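Local coordinates for protein transketolase (Campylobacter jejuni, PDB 3L84) that is a transketolase-family enzyme, two chains in the assembly, each with two thiamine diphosphate-binding-type domains and a C-terminal domain, at residues H48-P53 with E291-L296. Sequence-based numbering, arbitrary orientation. Where two conformers were deposited one is given.
Sequences HNPKNP and ESAVEL
Pro50 meets Ala293 and Val294 where a type I beta turn, Asn49 to Asn52, faces the N-terminal part of helix 293-310; the backbones come nearest at Pro50 CA and Val294 CA, 5.8 Å apart. The Pro50 ring supplies the middle of the interface. Its CD lies 3.5 Å from Ala293 O, while its CG packs on Ala293 CB at 4.0 Å. His48 adds to the same methyl: with chi1 at 67°, its CG sits between the backbone N and the carbonyl carbon, and ring atom CE1 approaches Ala293 CB obliquely. On the other flank of the proline, the aliphatic part of Lys51 crosses Val294, with CE 4.0 Å from CG1 and CG also near that methyl. The chain bends at chi2 (-58°), which sets CD; CE then lies by both valine methyls, and NZ hydrogen-bonds to Gly80 O.

Polar coupling between the segments runs through two waters, each donating to both sides. One joins His48 O to Ala293 O, with both bonds 2.7 Å long; the second joins Asn49 OD1 to Val294 O. Asn49 OD1 also accepts from Lys51 N at 3.0 Å, the donor standing 54° out of the carbonyl plane; with the water as a second donor, this one oxygen serves both the turn and the bridge. Farther along the helix, Glu301 receives Asn49 ND2 on OE1 and Asn52 ND2 on OE2, gripping both ends of the turn.

The Lys51 N to Asn49 OD1 bond makes an Asx turn that overlaps the first three residues of the type I turn, which Asn52 N to Asn49 O closes at 2.9 Å. Within the thiamine diphosphate-binding domain, the turn presents Pro50 and Lys51 to Ala293 and Val294, joining the loop between helix 30-42 and strand 60-63 to helix 293-310.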
ATOM      1  N   HIS A  48       7.197  28.122  19.295  1.00  9.02           N
ATOM      2  CA  HIS A  48       7.904  26.909  19.703  1.00  8.79           C
ATOM      3  C   HIS A  48       8.961  27.235  20.735  1.00  8.85           C
ATOM      4  O   HIS A  48       9.448  28.366  20.803  1.00  9.17           O
ATOM      5  CB  HIS A  48       8.513  26.203  18.472  1.00  8.62           C
ATOM      6  CG  HIS A  48       9.619  26.929  17.757  1.00  9.84           C
ATOM      7  ND1 HIS A  48       9.532  28.203  17.212  1.00 12.40           N
ATOM      8  CD2 HIS A  48      10.842  26.469  17.426  1.00  8.11           C
ATOM      9  CE1 HIS A  48      10.685  28.496  16.616  1.00  7.08           C
ATOM     10  NE2 HIS A  48      11.487  27.447  16.716  1.00 13.89           N
ATOM     11  N   ASN A  49       9.291  26.244  21.549  1.00  8.09           N
ATOM     12  CA  ASN A  49      10.350  26.367  22.539  1.00  8.12           C
ATOM     13  C   ASN A  49      11.501  25.404  22.207  1.00  8.13           C
ATOM     14  O   ASN A  49      11.402  24.217  22.457  1.00  8.94           O
ATOM     15  CB  ASN A  49       9.846  26.093  23.953  1.00  8.08           C
ATOM     16  CG  ASN A  49      10.911  26.380  24.974  1.00  9.35           C
ATOM     17  OD1 ASN A  49      12.065  26.692  24.596  1.00  8.77           O
ATOM     18  ND2 ASN A  49      10.546  26.357  26.243  1.00  9.04           N
ATOM     19  N   PRO A  50      12.580  25.919  21.586  1.00  8.65           N
ATOM     20  CA  PRO A  50      13.714  25.064  21.236  1.00  8.47           C
ATOM     21  C   PRO A  50      14.273  24.270  22.427  1.00  9.43           C
ATOM     22  O   PRO A  50      14.869  23.222  22.225  1.00 10.26           O
ATOM     23  CB  PRO A  50      14.731  26.072  20.679  1.00  9.83           C
ATOM     24  CG  PRO A  50      13.929  27.206  20.188  1.00 10.79           C
ATOM     25  CD  PRO A  50      12.805  27.322  21.212  1.00 10.25           C
ATOM     26  N   LYS A  51      14.130  24.772  23.652  1.00  8.90           N
ATOM     27  CA  LYS A  51      14.663  24.077  24.822  1.00  9.59           C
ATOM     28  C   LYS A  51      13.630  23.119  25.434  1.00 10.06           C
ATOM     29  O   LYS A  51      13.944  22.383  26.378  1.00 11.31           O
ATOM     30  CB  LYS A  51      15.140  25.080  25.875  1.00 10.10           C
ATOM     31  CG  LYS A  51      16.199  26.041  25.361  1.00 12.39           C
ATOM     32  CD  LYS A  51      17.440  25.342  24.825  1.00 15.71           C
ATOM     33  CE  LYS A  51      18.581  26.346  24.583  1.00 18.75           C
ATOM     34  NZ  LYS A  51      19.702  25.806  23.726  1.00 22.99           N
ATOM     35  N   ASN A  52      12.401  23.112  24.906  1.00  9.85           N
ATOM     36  CA  ASN A  52      11.387  22.098  25.283  1.00  8.93           C
ATOM     37  C   ASN A  52      10.553  21.726  24.066  1.00  9.53           C
ATOM     38  O   ASN A  52       9.436  22.207  23.875  1.00  8.41           O
ATOM     39  CB  ASN A  52      10.470  22.516  26.429  1.00  9.52           C
ATOM     40  CG  ASN A  52       9.493  21.426  26.775  1.00  8.78           C
ATOM     41  OD1 ASN A  52       9.680  20.264  26.346  1.00  9.70           O
ATOM     42  ND2 ASN A  52       8.434  21.746  27.493  1.00  9.66           N
ATOM     43  N   PRO A  53      11.075  20.813  23.267  1.00  9.23           N
ATOM     44  CA  PRO A  53      10.374  20.346  22.076  1.00  9.83           C
ATOM     45  C   PRO A  53       9.105  19.545  22.366  1.00 10.09           C
ATOM     46  O   PRO A  53       8.427  19.151  21.425  1.00 11.43           O
ATOM     47  CB  PRO A  53      11.422  19.465  21.373  1.00 10.56           C
ATOM     48  CG  PRO A  53      12.707  19.963  21.907  1.00 11.97           C
ATOM     49  CD  PRO A  53      12.458  20.307  23.315  1.00 10.19           C
ATOM     50  N   GLU A 291      18.550  32.788  16.957  1.00  9.29           N
ATOM     51  CA  GLU A 291      18.646  32.204  18.292  0.50 10.32           C
ATOM     52  C   GLU A 291      17.693  32.895  19.299  1.00 10.70           C
ATOM     53  O   GLU A 291      17.443  32.368  20.381  1.00 10.58           O
ATOM     54  CB  GLU A 291      20.113  32.129  18.790  0.50 10.77           C
ATOM     55  CG  GLU A 291      20.743  33.443  19.232  0.50 12.73           C
ATOM     56  CD  GLU A 291      22.276  33.382  19.490  0.50 15.23           C
ATOM     57  OE1 GLU A 291      22.934  32.347  19.208  0.50 17.01           O
ATOM     58  OE2 GLU A 291      22.842  34.396  19.955  0.50 14.01           O
ATOM     59  N   SER A 292      17.133  34.053  18.948  1.00  9.27           N
ATOM     60  CA  SER A 292      16.166  34.699  19.823  1.00  9.88           C
ATOM     61  C   SER A 292      14.915  33.838  19.994  1.00  8.89           C
ATOM     62  O   SER A 292      14.171  34.067  20.935  1.00  9.45           O
ATOM     63  CB  SER A 292      15.810  36.086  19.300  1.00 10.63           C
ATOM     64  OG  SER A 292      15.040  35.996  18.134  1.00 11.14           O
ATOM     65  N   ALA A 293      14.708  32.830  19.138  1.00  8.78           N
ATOM     66  CA  ALA A 293      13.656  31.824  19.368  1.00  8.95           C
ATOM     67  C   ALA A 293      13.727  31.198  20.755  1.00  8.58           C
ATOM     68  O   ALA A 293      12.697  30.779  21.320  1.00  8.38           O
ATOM     69  CB  ALA A 293      13.696  30.707  18.280  1.00  9.58           C
ATOM     70  N   VAL A 294      14.924  31.104  21.318  1.00  8.44           N
ATOM     71  CA  VAL A 294      15.099  30.546  22.658  1.00  7.99           C
ATOM     72  C   VAL A 294      14.375  31.384  23.719  1.00  7.59           C
ATOM     73  O   VAL A 294      13.523  30.872  24.475  1.00  6.80           O
ATOM     74  CB  VAL A 294      16.611  30.352  22.984  1.00  7.18           C
ATOM     75  CG1 VAL A 294      16.842  29.962  24.461  1.00  7.64           C
ATOM     76  CG2 VAL A 294      17.215  29.296  22.008  1.00  8.79           C
ATOM     77  N   GLU A 295      14.683  32.678  23.766  1.00  8.83           N
ATOM     78  CA  GLU A 295      14.054  33.529  24.767  1.00 10.56           C
ATOM     79  C   GLU A 295      12.552  33.657  24.505  1.00  9.85           C
ATOM     80  O   GLU A 295      11.733  33.574  25.426  1.00 10.09           O
ATOM     81  CB  GLU A 295      14.725  34.899  24.792  1.00 11.13           C
ATOM     82  CG  GLU A 295      14.099  35.881  25.777  1.00 17.60           C
ATOM     83  CD  GLU A 295      14.580  37.324  25.593  1.00 24.95           C
ATOM     84  OE1 GLU A 295      15.450  37.582  24.721  1.00 30.37           O
ATOM     85  OE2 GLU A 295      14.068  38.209  26.319  1.00 29.86           O
ATOM     86  N   LEU A 296      12.176  33.795  23.236  1.00  9.55           N
ATOM     87  CA  LEU A 296      10.784  33.970  22.893  1.00  9.74           C
ATOM     88  C   LEU A 296       9.987  32.732  23.263  1.00  9.60           C
ATOM     89  O   LEU A 296       8.868  32.820  23.761  1.00  9.97           O
ATOM     90  CB  LEU A 296      10.606  34.295  21.402  1.00  9.68           C
ATOM     91  CG  LEU A 296      11.122  35.642  20.929  1.00 11.62           C
ATOM     92  CD1 LEU A 296      11.175  35.698  19.384  1.00 12.69           C
ATOM     93  CD2 LEU A 296      10.298  36.786  21.481  1.00 12.48           C
TER
HETATM   94  O   HOH W   1      10.492  30.627  19.772  1.00 15.61           O
HETATM   95  O   HOH W   2      13.922  28.360  25.561  1.00 10.27           O